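Local atomic coordinates of enolase from the environmental genome shotgun sequencing of the Sargasso Sea (PDB entry 2QGY), a protein that is of unknown function but, as a magnesium-binding member of the enolase superfamily, probably acts on a carboxylate substrate. Residues Ile18-Asn23 / Lys35-Lys40; Glu52-Asn57 / Cys303-Ser308; Glu232-Leu237 / Arg266-Ile271. All blocks are in the same frame, centred on the assembly; numbering follows the deposited sequence. Where two conformers were deposited one is given.

Interactions 1 and 2 are neighbours, their centres 9 Å apart, and meet through adjacent strands, 37-43 and 48-53, of the antiparallel sheet in the N-terminal domain. Interaction 1 pairs strands 13-21 and 37-43 within that sheet; interaction 2 packs the end of strand 48-53 against the barrel loop before helix 309-320. Together they tie the N-terminal sheet to the barrel. Interaction 3 falls, along the chain, between the two segments of interaction 2 and lies wholly in the barrel domain, its centre about 33 Å from that of interaction 1 and about 25 Å from that of interaction 2. It reaches the interface with the second subunit, which interaction 1 does not touch.

Interaction 1 of 3, residues Ile18-Asn23 / Lys35-Lys40; sequences IWITDN and KFIIIK
Trp19 and Ile38 form the hydrogen-bonded pair of an antiparallel ladder: Trp19 N donates to Ile38 O at 2.9 Å and Ile38 N returns a bond to Trp19 O. Thr21 N continues the series to Phe36 O. Beyond it a side chain takes over from the backbone, for Thr21 OG1, set between the backbone N and the carbonyl carbon (chi1 61°), accepts from Phe36 N at 2.8 Å.

Apolar contacts line the face that bears Ile18, Ile20, Ile37 and Ile39. Ile18 lies beside its pair partner Ile39 and the diagonal Ile37, its CG2 4.0 Å from Ile37 CG2 and its CG1 close to Ile39 CG2. On the other face the Trp19 indole turns its edge to the partner strand, with CE3 3.4 Å from Ile38 O and CZ3 against Lys40 CB.

Polar closure comes at the loop end, where Lys35 NZ bonds to Asn23 OD1 at 2.8 Å and water 1 bridges Asn23 ND2 and Lys35 N.

The pair is central in the four-stranded sheet, flanked by strands 373-379 and 48-53. Helix 60-74 covers the isoleucine face through Ala64, Ile67 and Ile63, while Trp19 meets Trp50 and bonds to Ser370.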
ATOM      1  N   ILE A  18      -0.661  22.395   1.943  1.00 16.58           N
ATOM      2  CA  ILE A  18      -0.028  21.245   2.607  1.00 16.38           C
ATOM      3  C   ILE A  18       1.264  21.739   3.242  1.00 16.74           C
ATOM      4  O   ILE A  18       2.031  22.474   2.593  1.00 16.64           O
ATOM      5  CB  ILE A  18       0.301  20.104   1.603  1.00 16.49           C
ATOM      6  CG1 ILE A  18      -0.940  19.630   0.875  1.00 15.04           C
ATOM      7  CG2 ILE A  18       1.019  18.885   2.345  1.00 15.27           C
ATOM      8  CD1 ILE A  18      -0.668  18.582  -0.239  1.00 17.23           C
ATOM      9  N   TRP A  19       1.511  21.334   4.492  1.00 16.30           N
ATOM     10  CA  TRP A  19       2.813  21.536   5.124  1.00 16.63           C
ATOM     11  C   TRP A  19       3.369  20.174   5.443  1.00 16.98           C
ATOM     12  O   TRP A  19       2.621  19.304   5.900  1.00 16.05           O
ATOM     13  CB  TRP A  19       2.665  22.255   6.462  1.00 18.41           C
ATOM     14  CG  TRP A  19       2.145  23.649   6.413  1.00 19.87           C
ATOM     15  CD1 TRP A  19       2.890  24.788   6.480  1.00 22.30           C
ATOM     16  CD2 TRP A  19       0.770  24.065   6.369  1.00 20.94           C
ATOM     17  NE1 TRP A  19       2.071  25.898   6.448  1.00 22.09           N
ATOM     18  CE2 TRP A  19       0.766  25.484   6.378  1.00 22.00           C
ATOM     19  CE3 TRP A  19      -0.460  23.382   6.321  1.00 19.92           C
ATOM     20  CZ2 TRP A  19      -0.415  26.230   6.337  1.00 20.76           C
ATOM     21  CZ3 TRP A  19      -1.646  24.132   6.259  1.00 21.66           C
ATOM     22  CH2 TRP A  19      -1.607  25.538   6.298  1.00 21.95           C
ATOM     23  N   ILE A  20       4.669  19.988   5.201  1.00 15.90           N
ATOM     24  CA  ILE A  20       5.379  18.846   5.780  1.00 16.78           C
ATOM     25  C   ILE A  20       6.382  19.390   6.786  1.00 16.68           C
ATOM     26  O   ILE A  20       7.308  20.134   6.415  1.00 15.30           O
ATOM     27  CB  ILE A  20       6.129  18.061   4.686  1.00 16.73           C
ATOM     28  CG1 ILE A  20       5.139  17.590   3.607  1.00 18.02           C
ATOM     29  CG2 ILE A  20       6.991  16.932   5.324  1.00 16.44           C
ATOM     30  CD1 ILE A  20       5.815  16.801   2.463  1.00 17.76           C
ATOM     31  N   THR A  21       6.190  19.069   8.062  1.00 17.59           N
ATOM     32  CA  THR A  21       7.067  19.627   9.081  1.00 18.40           C
ATOM     33  C   THR A  21       8.471  18.989   9.006  1.00 19.21           C
ATOM     34  O   THR A  21       8.622  17.831   8.618  1.00 19.34           O
ATOM     35  CB  THR A  21       6.466  19.555  10.511  1.00 18.75           C
ATOM     36  OG1 THR A  21       6.232  18.182  10.895  1.00 20.35           O
ATOM     37  CG2 THR A  21       5.127  20.319  10.554  1.00 18.66           C
ATOM     38  N   ASP A  22       9.498  19.754   9.366  1.00 19.44           N
ATOM     39  CA  ASP A  22      10.832  19.175   9.488  1.00 20.52           C
ATOM     40  C   ASP A  22      10.860  18.343  10.757  1.00 19.87           C
ATOM     41  O   ASP A  22       9.987  18.468  11.608  1.00 19.99           O
ATOM     42  CB  ASP A  22      11.894  20.276   9.600  1.00 20.36           C
ATOM     43  CG  ASP A  22      13.259  19.831   9.068  1.00 22.43           C
ATOM     44  OD1 ASP A  22      13.465  18.622   8.782  1.00 23.19           O
ATOM     45  OD2 ASP A  22      14.117  20.719   8.930  1.00 26.87           O
ATOM     46  N   ASN A  23      11.871  17.491  10.902  1.00 19.84           N
ATOM     47  CA  ASN A  23      12.107  16.874  12.181  1.00 20.19           C
ATOM     48  C   ASN A  23      12.562  17.956  13.146  1.00 20.27           C
ATOM     49  O   ASN A  23      13.326  18.843  12.777  1.00 21.15           O
ATOM     50  CB  ASN A  23      13.195  15.793  12.068  1.00 19.42           C
ATOM     51  CG  ASN A  23      12.865  14.751  11.016  1.00 21.53           C
ATOM     52  OD1 ASN A  23      13.415  14.767   9.910  1.00 22.38           O
ATOM     53  ND2 ASN A  23      11.966  13.831  11.359  1.00 22.05           N
ATOM     54  N   LYS A  35       8.442  13.793  10.631  1.00 17.54           N
ATOM     55  CA  LYS A  35       7.844  14.808   9.759  1.00 16.82           C
ATOM     56  C   LYS A  35       6.318  14.567   9.722  1.00 18.02           C
ATOM     57  O   LYS A  35       5.860  13.414   9.554  1.00 18.20           O
ATOM     58  CB  LYS A  35       8.429  14.738   8.349  1.00 16.80           C
ATOM     59  CG  LYS A  35       9.944  14.861   8.303  1.00 18.57           C
ATOM     60  CD  LYS A  35      10.439  15.080   6.872  1.00 19.46           C
ATOM     61  CE  LYS A  35      11.967  15.273   6.798  1.00 20.99           C
ATOM     62  NZ  LYS A  35      12.724  14.102   7.313  1.00 23.90           N
ATOM     63  N   PHE A  36       5.523  15.621   9.930  1.00 16.44           N
ATOM     64  CA  PHE A  36       4.060  15.497   9.842  1.00 16.45           C
ATOM     65  C   PHE A  36       3.592  16.102   8.511  1.00 16.84           C
ATOM     66  O   PHE A  36       4.262  16.968   7.967  1.00 16.86           O
ATOM     67  CB  PHE A  36       3.403  16.230  11.023  1.00 15.69           C
ATOM     68  CG  PHE A  36       3.933  15.808  12.375  1.00 18.87           C
ATOM     69  CD1 PHE A  36       3.879  14.480  12.773  1.00 16.79           C
ATOM     70  CD2 PHE A  36       4.458  16.747  13.261  1.00 20.06           C
ATOM     71  CE1 PHE A  36       4.329  14.093  14.059  1.00 20.15           C
ATOM     72  CE2 PHE A  36       4.906  16.378  14.519  1.00 21.33           C
ATOM     73  CZ  PHE A  36       4.852  15.049  14.919  1.00 19.23           C
ATOM     74  N   ILE A  37       2.442  15.642   8.025  1.00 15.94           N
ATOM     75  CA  ILE A  37       1.831  16.129   6.801  1.00 15.63           C
ATOM     76  C   ILE A  37       0.457  16.622   7.211  1.00 15.21           C
ATOM     77  O   ILE A  37      -0.427  15.835   7.495  1.00 14.02           O
ATOM     78  CB  ILE A  37       1.686  15.000   5.756  1.00 15.18           C
ATOM     79  CG1 ILE A  37       3.062  14.362   5.480  1.00 14.92           C
ATOM     80  CG2 ILE A  37       0.949  15.526   4.492  1.00 14.08           C
ATOM     81  CD1 ILE A  37       2.999  13.043   4.628  1.00 15.51           C
ATOM     82  N   ILE A  38       0.299  17.934   7.225  1.00 15.07           N
ATOM     83  CA  ILE A  38      -0.947  18.557   7.661  1.00 15.63           C
ATOM     84  C   ILE A  38      -1.494  19.351   6.481  1.00 15.51           C
ATOM     85  O   ILE A  38      -0.730  20.012   5.802  1.00 17.01           O
ATOM     86  CB  ILE A  38      -0.677  19.457   8.850  1.00 16.26           C
ATOM     87  CG1 ILE A  38      -0.215  18.571  10.032  1.00 17.84           C
ATOM     88  CG2 ILE A  38      -1.940  20.223   9.214  1.00 15.91           C
ATOM     89  CD1 ILE A  38       0.158  19.310  11.271  1.00 19.26           C
ATOM     90  N   ILE A  39      -2.793  19.242   6.215  1.00 15.93           N
ATOM     91  CA  ILE A  39      -3.394  19.955   5.079  1.00 15.81           C
ATOM     92  C   ILE A  39      -4.532  20.867   5.516  1.00 16.33           C
ATOM     93  O   ILE A  39      -5.173  20.645   6.539  1.00 16.24           O
ATOM     94  CB  ILE A  39      -3.883  18.970   3.966  1.00 15.14           C
ATOM     95  CG1 ILE A  39      -5.255  18.359   4.301  1.00 13.66           C
ATOM     96  CG2 ILE A  39      -2.843  17.861   3.733  1.00 18.39           C
ATOM     97  CD1 ILE A  39      -5.830  17.531   3.136  1.00 14.87           C
ATOM     98  N   LYS A  40      -4.786  21.901   4.712  1.00 17.68           N
ATOM     99  CA  LYS A  40      -5.965  22.719   4.906  1.00 18.39           C
ATOM    100  C   LYS A  40      -6.611  22.883   3.536  1.00 18.00           C
ATOM    101  O   LYS A  40      -5.951  23.274   2.583  1.00 17.88           O
ATOM    102  CB  LYS A  40      -5.592  24.097   5.474  1.00 18.30           C
ATOM    103  CG  LYS A  40      -6.835  24.852   5.884  1.00 20.23           C
ATOM    104  CD  LYS A  40      -6.534  26.282   6.393  1.00 21.86           C
ATOM    105  CE  LYS A  40      -6.472  27.288   5.277  1.00 23.70           C
ATOM    106  NZ  LYS A  40      -6.206  28.648   5.893  1.00 27.98           N
TER
HETATM  107  O   HOH W   1      10.594  11.607   9.929  1.00 25.37           O

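Interaction 2 of 3, residues Glu52-Asn57 / Cys303-Ser308; sequences EAFSIN and CWNSMS
Glu52 reaches Ser306 with CG anti to the backbone N (chi1 -177°) and CD anti along the chain (chi2 162°), an extended side chain that presents its carboxylate to the barrel loop. Phe54 likewise has CG anti to its backbone N, and its ring comes up against Trp304 and Asn305. Both carboxylate oxygens of Glu52 are used, each on its syn side: OE1 accepts from Ser306 OG at 2.6 Å and OE2 from Ser306 N at 2.8 Å. The carboxylate thus takes both hydroxyl and N-H of Ser306, and its OE1 also accepts from Ser310 N in helix 309-320.

In the enolase superfamily the N-terminal domain covers the C-terminal ends of the barrel strands, where the metal site lies, and here the end of strand 48-53 meets the loop that follows strand 298-299. The Trp304 side chain is about 8 Å from the magnesium ion. Within that loop Ser306 OG also accepts from Ser308 N at 2.9 Å, an ST turn, and from Ser308 OG.

The Phe54 ring stands almost perpendicular to the Asn305 amide, the planes 85° apart, and Asn305 OD1 lies at the ring edge, 3.4 Å from Phe54 CD1. Phe54 CE1 also packs against Trp304 CE3 at 4.1 Å. Water 2 accepts from Ser55 N and lies 2.7 Å from Asn305 OD1, to which it probably donates, while Asn305 ND2 bonds to Asp275.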
ATOM      1  N   GLU A  52      -4.832  15.540   8.266  1.00 15.79           N
ATOM      2  CA  GLU A  52      -3.468  15.130   8.534  1.00 15.38           C
ATOM      3  C   GLU A  52      -3.324  13.719   7.982  1.00 15.02           C
ATOM      4  O   GLU A  52      -4.240  12.923   8.131  1.00 14.87           O
ATOM      5  CB  GLU A  52      -3.181  15.140  10.037  1.00 15.60           C
ATOM      6  CG  GLU A  52      -1.708  14.771  10.347  1.00 14.18           C
ATOM      7  CD  GLU A  52      -1.195  15.145  11.733  1.00 15.10           C
ATOM      8  OE1 GLU A  52      -1.913  15.781  12.567  1.00 14.93           O
ATOM      9  OE2 GLU A  52      -0.022  14.780  12.004  1.00 17.09           O
ATOM     10  N   ALA A  53      -2.228  13.456   7.269  1.00 14.22           N
ATOM     11  CA  ALA A  53      -1.928  12.135   6.698  1.00 13.33           C
ATOM     12  C   ALA A  53      -0.899  11.454   7.571  1.00 14.39           C
ATOM     13  O   ALA A  53       0.010  12.120   8.098  1.00 15.58           O
ATOM     14  CB  ALA A  53      -1.325  12.268   5.286  1.00 13.15           C
ATOM     15  N   PHE A  54      -1.030  10.134   7.703  1.00 13.23           N
ATOM     16  CA  PHE A  54      -0.006   9.386   8.406  1.00 14.70           C
ATOM     17  C   PHE A  54       1.272   9.395   7.558  1.00 14.97           C
ATOM     18  O   PHE A  54       1.294   8.875   6.457  1.00 14.64           O
ATOM     19  CB  PHE A  54      -0.473   7.971   8.736  1.00 14.40           C
ATOM     20  CG  PHE A  54       0.617   7.142   9.295  1.00 14.82           C
ATOM     21  CD1 PHE A  54       1.022   7.334  10.599  1.00 16.49           C
ATOM     22  CD2 PHE A  54       1.287   6.245   8.497  1.00 17.88           C
ATOM     23  CE1 PHE A  54       2.054   6.590  11.142  1.00 16.66           C
ATOM     24  CE2 PHE A  54       2.363   5.477   9.025  1.00 17.46           C
ATOM     25  CZ  PHE A  54       2.739   5.672  10.341  1.00 17.99           C
ATOM     26  N   SER A  55       2.333  10.000   8.066  1.00 16.06           N
ATOM     27  CA  SER A  55       3.537  10.194   7.236  1.00 17.37           C
ATOM     28  C   SER A  55       4.520   9.050   7.382  1.00 17.64           C
ATOM     29  O   SER A  55       4.601   8.424   8.436  1.00 18.29           O
ATOM     30  CB  SER A  55       4.234  11.524   7.559  1.00 18.98           C
ATOM     31  OG  SER A  55       4.774  11.452   8.846  1.00 24.27           O
ATOM     32  N   ILE A  56       5.269   8.777   6.312  1.00 17.08           N
ATOM     33  CA  ILE A  56       6.128   7.586   6.242  1.00 17.92           C
ATOM     34  C   ILE A  56       7.449   8.069   5.688  1.00 17.58           C
ATOM     35  O   ILE A  56       7.465   8.841   4.731  1.00 16.44           O
ATOM     36  CB  ILE A  56       5.537   6.460   5.361  1.00 17.33           C
ATOM     37  CG1 ILE A  56       4.070   6.188   5.721  1.00 19.39           C
ATOM     38  CG2 ILE A  56       6.351   5.165   5.563  1.00 17.63           C
ATOM     39  CD1 ILE A  56       3.307   5.254   4.724  1.00 19.84           C
ATOM     40  N   ASN A  57       8.536   7.666   6.343  1.00 18.01           N
ATOM     41  CA  ASN A  57       9.883   8.155   6.004  1.00 19.26           C
ATOM     42  C   ASN A  57      10.177   7.955   4.517  1.00 19.21           C
ATOM     43  O   ASN A  57       9.920   6.882   3.974  1.00 18.74           O
ATOM     44  CB  ASN A  57      10.927   7.451   6.896  1.00 20.61           C
ATOM     45  CG  ASN A  57      12.287   8.157   6.927  1.00 23.28           C
ATOM     46  OD1 ASN A  57      13.286   7.544   7.333  1.00 32.40           O
ATOM     47  ND2 ASN A  57      12.346   9.414   6.491  1.00 26.11           N
ATOM     48  N   CYS A 303      -1.798   6.384  16.689  1.00 14.48           N
ATOM     49  CA  CYS A 303      -1.691   7.818  16.396  1.00 14.91           C
ATOM     50  C   CYS A 303      -0.246   8.296  16.490  1.00 15.23           C
ATOM     51  O   CYS A 303       0.115   9.116  17.347  1.00 16.77           O
ATOM     52  CB  CYS A 303      -2.626   8.657  17.300  1.00 14.85           C
ATOM     53  SG  CYS A 303      -2.765  10.391  16.657  1.00 17.71           S
ATOM     54  N   TRP A 304       0.610   7.763  15.625  1.00 15.40           N
ATOM     55  CA  TRP A 304       1.965   8.267  15.551  1.00 14.69           C
ATOM     56  C   TRP A 304       1.946   9.385  14.499  1.00 15.58           C
ATOM     57  O   TRP A 304       2.322   9.212  13.334  1.00 15.05           O
ATOM     58  CB  TRP A 304       2.980   7.152  15.259  1.00 16.72           C
ATOM     59  CG  TRP A 304       4.409   7.617  15.340  1.00 15.46           C
ATOM     60  CD1 TRP A 304       4.947   8.485  16.238  1.00 15.79           C
ATOM     61  CD2 TRP A 304       5.457   7.277  14.433  1.00 15.82           C
ATOM     62  NE1 TRP A 304       6.284   8.696  15.966  1.00 18.42           N
ATOM     63  CE2 TRP A 304       6.627   7.947  14.876  1.00 16.18           C
ATOM     64  CE3 TRP A 304       5.528   6.454  13.305  1.00 18.75           C
ATOM     65  CZ2 TRP A 304       7.860   7.820  14.219  1.00 20.20           C
ATOM     66  CZ3 TRP A 304       6.766   6.316  12.650  1.00 19.84           C
ATOM     67  CH2 TRP A 304       7.904   7.014  13.108  1.00 19.83           C
ATOM     68  N   ASN A 305       1.475  10.539  14.948  1.00 14.39           N
ATOM     69  CA  ASN A 305       1.139  11.693  14.088  1.00 15.31           C
ATOM     70  C   ASN A 305       1.320  12.907  14.991  1.00 15.64           C
ATOM     71  O   ASN A 305       1.737  12.775  16.164  1.00 16.07           O
ATOM     72  CB  ASN A 305      -0.338  11.647  13.688  1.00 14.79           C
ATOM     73  CG  ASN A 305      -0.686  10.463  12.780  1.00 15.47           C
ATOM     74  OD1 ASN A 305      -0.142  10.321  11.685  1.00 16.87           O
ATOM     75  ND2 ASN A 305      -1.631   9.662  13.203  1.00 14.91           N
ATOM     76  N   SER A 306       1.006  14.098  14.485  1.00 16.03           N
ATOM     77  CA  SER A 306       0.995  15.261  15.403  1.00 16.56           C
ATOM     78  C   SER A 306      -0.098  15.109  16.438  1.00 15.75           C
ATOM     79  O   SER A 306      -1.057  14.384  16.233  1.00 15.43           O
ATOM     80  CB  SER A 306       0.781  16.560  14.664  1.00 15.66           C
ATOM     81  OG  SER A 306      -0.606  16.875  14.580  1.00 20.51           O
ATOM     82  N   MET A 307       0.044  15.820  17.553  1.00 16.57           N
ATOM     83  CA  MET A 307      -1.005  15.801  18.565  1.00 16.99           C
ATOM     84  C   MET A 307      -2.012  16.931  18.322  1.00 17.59           C
ATOM     85  O   MET A 307      -2.742  17.335  19.245  1.00 17.87           O
ATOM     86  CB  MET A 307      -0.427  15.823  20.011  1.00 16.84           C
ATOM     87  CG  MET A 307       0.349  14.538  20.480  1.00 16.72           C
ATOM     88  SD  MET A 307      -0.722  13.084  20.615  1.00  8.31           S
ATOM     89  CE  MET A 307      -0.342  12.247  19.066  1.00 17.07           C
ATOM     90  N   SER A 308      -2.077  17.413  17.074  1.00 15.97           N
ATOM     91  CA  SER A 308      -3.028  18.431  16.676  1.00 15.96           C
ATOM     92  C   SER A 308      -4.183  17.795  15.896  1.00 15.71           C
ATOM     93  O   SER A 308      -5.110  17.250  16.514  1.00 17.20           O
ATOM     94  CB  SER A 308      -2.323  19.579  15.905  1.00 16.69           C
ATOM     95  OG  SER A 308      -1.759  19.191  14.641  1.00 17.77           O
TER
HETATM   96  O   HOH W   2       2.216  11.200  10.746  1.00 14.76           O

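Interaction 3 of 3, residues Glu232-Leu237 / Arg266-Ile271; sequences ENISLL and RNAADI
Ile234 and Arg266 carry a mainly apolar contact in the barrel domain, where the first turn of helix 234-243 meets the loop between helix 257-265 and strand 271-272. These are successive helices of the outer layer of the modified TIM barrel, and no clear hydrogen bond spans the two segments. A Schellman motif at Asn267, with positive phi, ends helix 257-265 and turns the chain toward the next strand. At the start of the other helix Asn233 is the N-cap, its OD1 accepting from Leu236 N at 3.1 Å.

Ile234 fits between two partners, Ala268 and Arg266. Its CG2, anti to the backbone N, lies 3.7 Å from Ala268 CB. Leu237 adds a second point of packing, its CB 4.2 Å from Ala268 CB and 3.7 Å from Ala268 O, a buried carbonyl with no polar partner in the model. Leu263 of helix 257-265 packs on Ile234, Leu237 and Ala268 alike.

The Arg266 chain bends at chi2 (-87°) and chi3 (-69°), folding back against Ile234. The guanidinium bridges two subunits: NH2 forms a salt bridge with Glu262 of its own chain and NH1 with Glu262 of the second subunit, which also accepts from Ser235 OG. The methyl CG2 of Ile234 stands 3.5 Å above the guanidinium plane, over its centre, with Arg266 CZ 3.6 Å away.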
ATOM      1  N   GLU A 232       0.118  -8.996   8.317  1.00 15.68           N
ATOM      2  CA  GLU A 232      -0.338  -9.723   7.136  1.00 17.44           C
ATOM      3  C   GLU A 232      -0.224 -11.236   7.277  1.00 16.61           C
ATOM      4  O   GLU A 232      -0.801 -11.977   6.479  1.00 16.76           O
ATOM      5  CB  GLU A 232       0.395  -9.265   5.882  1.00 17.90           C
ATOM      6  CG  GLU A 232      -0.011  -7.868   5.451  1.00 22.02           C
ATOM      7  CD  GLU A 232       0.570  -7.518   4.111  1.00 26.44           C
ATOM      8  OE1 GLU A 232      -0.002  -7.926   3.081  1.00 30.65           O
ATOM      9  OE2 GLU A 232       1.600  -6.829   4.094  1.00 31.46           O
ATOM     10  N   ASN A 233       0.529 -11.685   8.278  1.00 15.80           N
ATOM     11  CA  ASN A 233       0.665 -13.125   8.523  1.00 16.78           C
ATOM     12  C   ASN A 233      -0.450 -13.558   9.465  1.00 16.93           C
ATOM     13  O   ASN A 233      -0.232 -13.738  10.665  1.00 17.39           O
ATOM     14  CB  ASN A 233       2.035 -13.455   9.132  1.00 16.83           C
ATOM     15  CG  ASN A 233       2.347 -14.972   9.101  1.00 18.38           C
ATOM     16  OD1 ASN A 233       1.444 -15.805   9.019  1.00 20.70           O
ATOM     17  ND2 ASN A 233       3.615 -15.307   9.112  1.00 20.14           N
ATOM     18  N   ILE A 234      -1.651 -13.680   8.918  1.00 17.56           N
ATOM     19  CA  ILE A 234      -2.829 -13.921   9.736  1.00 18.21           C
ATOM     20  C   ILE A 234      -2.706 -15.299  10.407  1.00 18.24           C
ATOM     21  O   ILE A 234      -3.114 -15.472  11.575  1.00 17.42           O
ATOM     22  CB  ILE A 234      -4.155 -13.738   8.927  1.00 18.56           C
ATOM     23  CG1 ILE A 234      -4.180 -12.335   8.276  1.00 19.41           C
ATOM     24  CG2 ILE A 234      -5.379 -13.926   9.822  1.00 18.66           C
ATOM     25  CD1 ILE A 234      -5.443 -12.028   7.490  1.00 19.92           C
ATOM     26  N   SER A 235      -2.132 -16.250   9.678  1.00 18.30           N
ATOM     27  CA  SER A 235      -1.904 -17.593  10.229  1.00 19.92           C
ATOM     28  C   SER A 235      -1.148 -17.518  11.546  1.00 20.77           C
ATOM     29  O   SER A 235      -1.546 -18.164  12.532  1.00 21.45           O
ATOM     30  CB  SER A 235      -1.145 -18.456   9.216  1.00 19.90           C
ATOM     31  OG  SER A 235      -1.974 -18.669   8.089  1.00 22.04           O
ATOM     32  N   LEU A 236      -0.059 -16.751  11.571  1.00 20.69           N
ATOM     33  CA  LEU A 236       0.766 -16.600  12.780  0.50 21.57           C
ATOM     34  C   LEU A 236       0.058 -15.814  13.863  1.00 21.48           C
ATOM     35  O   LEU A 236       0.195 -16.116  15.053  1.00 21.87           O
ATOM     36  CB  LEU A 236       2.098 -15.924  12.468  0.50 21.99           C
ATOM     37  CG  LEU A 236       3.320 -16.814  12.316  0.50 22.78           C
ATOM     38  CD1 LEU A 236       3.209 -17.665  11.055  0.50 24.18           C
ATOM     39  CD2 LEU A 236       4.593 -15.959  12.306  0.50 22.34           C
ATOM     40  N   LEU A 237      -0.715 -14.804  13.463  1.00 21.97           N
ATOM     41  CA  LEU A 237      -1.468 -14.031  14.465  1.00 22.19           C
ATOM     42  C   LEU A 237      -2.419 -14.951  15.220  1.00 22.91           C
ATOM     43  O   LEU A 237      -2.531 -14.900  16.464  1.00 23.02           O
ATOM     44  CB  LEU A 237      -2.285 -12.903  13.815  1.00 22.85           C
ATOM     45  CG  LEU A 237      -1.655 -11.555  13.494  1.00 22.46           C
ATOM     46  CD1 LEU A 237      -2.635 -10.785  12.589  1.00 21.76           C
ATOM     47  CD2 LEU A 237      -1.376 -10.784  14.770  1.00 23.48           C
ATOM     48  N   ARG A 266     -11.200 -14.595  10.897  1.00 19.75           N
ATOM     49  CA  ARG A 266     -10.231 -15.558  11.364  1.00 19.63           C
ATOM     50  C   ARG A 266     -10.005 -15.536  12.885  1.00 19.02           C
ATOM     51  O   ARG A 266      -9.134 -16.253  13.383  1.00 19.10           O
ATOM     52  CB  ARG A 266      -8.896 -15.306  10.648  1.00 18.96           C
ATOM     53  CG  ARG A 266      -8.926 -15.527   9.103  1.00 19.87           C
ATOM     54  CD  ARG A 266      -8.647 -16.981   8.707  1.00 19.93           C
ATOM     55  NE  ARG A 266      -7.261 -17.334   8.975  1.00 21.43           N
ATOM     56  CZ  ARG A 266      -6.220 -16.993   8.194  1.00 22.61           C
ATOM     57  NH1 ARG A 266      -5.000 -17.364   8.543  1.00 20.49           N
ATOM     58  NH2 ARG A 266      -6.385 -16.303   7.060  1.00 21.76           N
ATOM     59  N   ASN A 267     -10.754 -14.708  13.596  1.00 20.30           N
ATOM     60  CA  ASN A 267     -10.548 -14.482  15.037  1.00 22.04           C
ATOM     61  C   ASN A 267      -9.072 -14.252  15.334  1.00 21.44           C
ATOM     62  O   ASN A 267      -8.487 -14.899  16.212  1.00 21.05           O
ATOM     63  CB  ASN A 267     -11.095 -15.670  15.880  1.00 23.38           C
ATOM     64  CG  ASN A 267     -12.595 -15.861  15.705  1.00 27.84           C
ATOM     65  OD1 ASN A 267     -13.085 -16.988  15.531  1.00 35.44           O
ATOM     66  ND2 ASN A 267     -13.328 -14.751  15.699  1.00 30.40           N
ATOM     67  N   ALA A 268      -8.460 -13.319  14.597  1.00 18.97           N
ATOM     68  CA  ALA A 268      -7.011 -13.219  14.625  1.00 18.48           C
ATOM     69  C   ALA A 268      -6.456 -12.207  15.635  1.00 17.93           C
ATOM     70  O   ALA A 268      -5.240 -12.141  15.853  1.00 19.35           O
ATOM     71  CB  ALA A 268      -6.464 -12.935  13.207  1.00 18.04           C
ATOM     72  N   ALA A 269      -7.328 -11.456  16.274  1.00 16.78           N
ATOM     73  CA  ALA A 269      -6.901 -10.410  17.196  1.00 16.45           C
ATOM     74  C   ALA A 269      -8.010 -10.010  18.137  1.00 16.36           C
ATOM     75  O   ALA A 269      -9.181 -10.268  17.891  1.00 16.90           O
ATOM     76  CB  ALA A 269      -6.379  -9.180  16.429  1.00 16.55           C
ATOM     77  N   ASP A 270      -7.616  -9.365  19.224  1.00 15.13           N
ATOM     78  CA  ASP A 270      -8.549  -8.911  20.248  1.00 16.04           C
ATOM     79  C   ASP A 270      -8.863  -7.415  20.087  1.00 15.88           C
ATOM     80  O   ASP A 270      -9.942  -6.945  20.478  1.00 16.05           O
ATOM     81  CB  ASP A 270      -7.904  -9.174  21.613  1.00 16.62           C
ATOM     82  CG  ASP A 270      -7.636 -10.667  21.835  1.00 19.45           C
ATOM     83  OD1 ASP A 270      -8.644 -11.375  21.946  1.00 24.79           O
ATOM     84  OD2 ASP A 270      -6.474 -11.149  21.853  1.00 19.70           O
ATOM     85  N   ILE A 271      -7.903  -6.680  19.525  1.00 14.65           N
ATOM     86  CA  ILE A 271      -8.005  -5.215  19.384  1.00 15.18           C
ATOM     87  C   ILE A 271      -7.364  -4.853  18.048  1.00 14.68           C
ATOM     88  O   ILE A 271      -6.333  -5.390  17.696  1.00 13.77           O
ATOM     89  CB  ILE A 271      -7.207  -4.489  20.523  1.00 16.01           C
ATOM     90  CG1 ILE A 271      -7.746  -4.865  21.920  1.00 15.69           C
ATOM     91  CG2 ILE A 271      -7.205  -2.934  20.316  1.00 14.66           C
ATOM     92  CD1 ILE A 271      -6.792  -4.496  23.091  1.00 17.13           C
TER